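Local coordinates for MymaA.19257.a.B3 (Mycobacterium marinum, PDB 6Q10), which is of unknown function, being the soluble domain of a probably secreted or membrane-anchored mycobacterial protein with a LytR_C-family domain, at residues 32-38 / 109-115. Sequence-based numbering, arbitrary orientation. Where two conformers were deposited one is given.
Sequences VRVLNAS and SVDLVLG
Arg33 and Leu35 pair through both backbone N and O with the strand 110-114. Arg33 N donates to Val110 O (2.8 Å) and Arg33 O accepts from Leu112 N; Leu35 N then reaches Leu112 O, and Leu35 O takes Leu114 N at 2.9 Å. This alternation, with the two strand directions 24° apart, is parallel pairing. Past Leu35 the ladder continues as Ala37 N to Leu114 O, a more bent bond, while in the conformer described Asn36 OD1 accepts from Ser38 N at 2.9 Å, from above its carbonyl plane, an Asx turn. The two strands are neighbours inside the mixed sheet of the LytR_C-family domain: Val32, Val34 and Asn36 also bond to the strand 60-63 and the residue after it, whereas Val110 and Leu112 pack against Ile78 of the strand 76-80.

Charged contacts lie at one end of the face that carries Arg33, Asp111, Leu35 and Val113. With CG anti to the carbonyl carbon (chi1 -58°), the Asp111 carboxylate lies alongside the Arg33 side chain. Arg33 NH1 forms a salt bridge with the syn lone pair of Asp111 OD1 (3.0 Å); OD1 lies in the guanidinium plane, at its edge, although the two planes are 60° apart. OD2 has a second salt bridge to Arg105. NH1 also makes a weak bond to Ser109 OG, whose stronger partner is Asp107.

Van der Waals contacts occur on both faces. Leu35 CD1 sets a methyl against the base of the carboxylate, 3.8 Å from Asp111 CG, and Ala37 CB touches Val113 CG1. On the other face Val34 CG1 meets Leu114 CD1 at 3.8 Å, with Val34 also touching Ala44 and Leu114 Val47 of the helix 43-54, while Val32 and Leu112 pack on Val91 of the helix 85-94.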
loop_
_atom_site.group_PDB
_atom_site.type_symbol
_atom_site.label_atom_id
_atom_site.label_comp_id
_atom_site.label_asym_id
_atom_site.label_seq_id
_atom_site.Cartn_x
_atom_site.Cartn_y
_atom_site.Cartn_z
ATOM N N VAL A 32 -3.868 -7.341 -3.636
ATOM C CA VAL A 32 -4.263 -5.991 -3.226
ATOM C C VAL A 32 -5.653 -5.640 -3.742
ATOM O O VAL A 32 -5.995 -5.918 -4.898
ATOM C CB VAL A 32 -3.232 -4.954 -3.731
ATOM C CG1 VAL A 32 -3.652 -3.532 -3.414
ATOM C CG2 VAL A 32 -1.882 -5.214 -3.097
ATOM N N ARG A 33 -6.449 -5.016 -2.876
ATOM C CA ARG A 33 -7.745 -4.448 -3.210
ATOM C C ARG A 33 -7.631 -2.952 -3.009
ATOM O O ARG A 33 -7.213 -2.522 -1.941
ATOM C CB ARG A 33 -8.855 -4.976 -2.304
ATOM C CG ARG A 33 -9.008 -6.452 -2.239
ATOM C CD ARG A 33 -10.326 -6.745 -1.498
ATOM N NE ARG A 33 -10.496 -8.165 -1.199
ATOM C CZ ARG A 33 -10.063 -8.755 -0.084
ATOM N NH1 ARG A 33 -9.431 -8.045 0.846
ATOM N NH2 ARG A 33 -10.250 -10.054 0.102
ATOM N N VAL A 34 -8.004 -2.164 -4.019
ATOM C CA VAL A 34 -8.039 -0.703 -3.892
ATOM C C VAL A 34 -9.478 -0.304 -3.599
ATOM O O VAL A 34 -10.391 -0.672 -4.342
ATOM C CB VAL A 34 -7.522 -0.014 -5.160
ATOM C CG1 VAL A 34 -7.469 1.509 -4.928
ATOM C CG2 VAL A 34 -6.140 -0.559 -5.524
ATOM N N LEU A 35 -9.687 0.395 -2.488
ATOM C CA LEU A 35 -11.024 0.755 -2.015
ATOM C C LEU A 35 -11.151 2.271 -2.018
ATOM O O LEU A 35 -10.323 2.968 -1.435
ATOM C CB LEU A 35 -11.300 0.190 -0.605
ATOM C CG LEU A 35 -11.169 -1.341 -0.486
ATOM C CD1 LEU A 35 -11.413 -1.797 0.924
ATOM C CD2 LEU A 35 -12.142 -2.045 -1.446
ATOM N N ASN A 36 -12.197 2.762 -2.663
ATOM C CA ASN A 36 -12.467 4.194 -2.756
ATOM C C ASN A 36 -13.145 4.671 -1.477
ATOM O O ASN A 36 -14.275 4.270 -1.184
ATOM C CB ASN A 36 -13.366 4.462 -3.968
ATOM C CG ASN A 36 -13.689 5.937 -4.161
ATOM O OD1 ASN A 36 -14.010 6.656 -3.210
ATOM N ND2 ASN A 36 -13.602 6.395 -5.411
ATOM N N ALA A 37 -12.475 5.545 -0.735
ATOM C CA ALA A 37 -13.096 6.290 0.350
ATOM C C ALA A 37 -12.881 7.777 0.121
ATOM O O ALA A 37 -12.856 8.556 1.075
ATOM C CB ALA A 37 -12.552 5.859 1.711
ATOM N N SER A 38 -12.651 8.164 -1.138
ATOM C CA SER A 38 -12.240 9.518 -1.480
ATOM C C SER A 38 -13.368 10.358 -2.035
ATOM O O SER A 38 -13.279 11.588 -2.003
ATOM C CB SER A 38 -11.126 9.484 -2.532
ATOM O OG SER A 38 -11.684 9.054 -3.777
ATOM N N SER A 109 -4.573 -10.929 2.038
ATOM C CA SER A 109 -5.016 -9.811 1.231
ATOM C C SER A 109 -4.714 -8.507 1.951
ATOM O O SER A 109 -4.609 -8.444 3.186
ATOM C CB SER A 109 -6.513 -9.899 0.958
ATOM O OG SER A 109 -7.256 -9.757 2.166
ATOM N N VAL A 110 -4.590 -7.452 1.156
ATOM C CA VAL A 110 -4.310 -6.118 1.669
ATOM C C VAL A 110 -5.228 -5.120 0.975
ATOM O O VAL A 110 -5.392 -5.171 -0.253
ATOM C CB VAL A 110 -2.836 -5.775 1.411
ATOM C CG1 VAL A 110 -2.573 -4.319 1.779
ATOM C CG2 VAL A 110 -1.932 -6.729 2.212
ATOM N N ASP A 111 -5.830 -4.209 1.753
ATOM C CA ASP A 111 -6.661 -3.153 1.188
ATOM C C ASP A 111 -5.893 -1.834 1.207
ATOM O O ASP A 111 -5.472 -1.391 2.275
ATOM C CB ASP A 111 -7.954 -3.001 1.981
ATOM C CG ASP A 111 -8.784 -4.291 2.033
ATOM O OD1 ASP A 111 -8.651 -5.120 1.120
ATOM O OD2 ASP A 111 -9.563 -4.475 2.987
ATOM N N LEU A 112 -5.746 -1.199 0.035
ATOM C CA LEU A 112 -5.265 0.174 -0.085
ATOM C C LEU A 112 -6.505 1.049 -0.187
ATOM O O LEU A 112 -7.263 0.946 -1.156
ATOM C CB LEU A 112 -4.371 0.345 -1.311
ATOM C CG LEU A 112 -4.031 1.798 -1.617
ATOM C CD1 LEU A 112 -3.267 2.474 -0.459
ATOM C CD2 LEU A 112 -3.209 1.808 -2.921
ATOM N N VAL A 113 -6.764 1.840 0.861
ATOM C CA VAL A 113 -7.974 2.639 0.973
ATOM C C VAL A 113 -7.623 4.079 0.640
ATOM O O VAL A 113 -6.789 4.686 1.320
ATOM C CB VAL A 113 -8.573 2.538 2.382
ATOM C CG1 VAL A 113 -9.960 3.224 2.402
ATOM C CG2 VAL A 113 -8.689 1.061 2.771
ATOM N N LEU A 114 -8.225 4.612 -0.413
ATOM C CA LEU A 114 -7.912 5.961 -0.881
ATOM C C LEU A 114 -8.771 6.951 -0.123
ATOM O O LEU A 114 -10.000 6.890 -0.193
ATOM C CB LEU A 114 -8.184 6.098 -2.373
ATOM C CG LEU A 114 -7.469 4.978 -3.142
ATOM C CD1 LEU A 114 -7.770 5.236 -4.622
ATOM C CD2 LEU A 114 -5.978 4.920 -2.870
ATOM N N GLY A 115 -8.124 7.888 0.572
ATOM C CA GLY A 115 -8.840 8.964 1.208
ATOM C C GLY A 115 -9.014 10.169 0.287
ATOM O O GLY A 115 -8.550 10.207 -0.854
#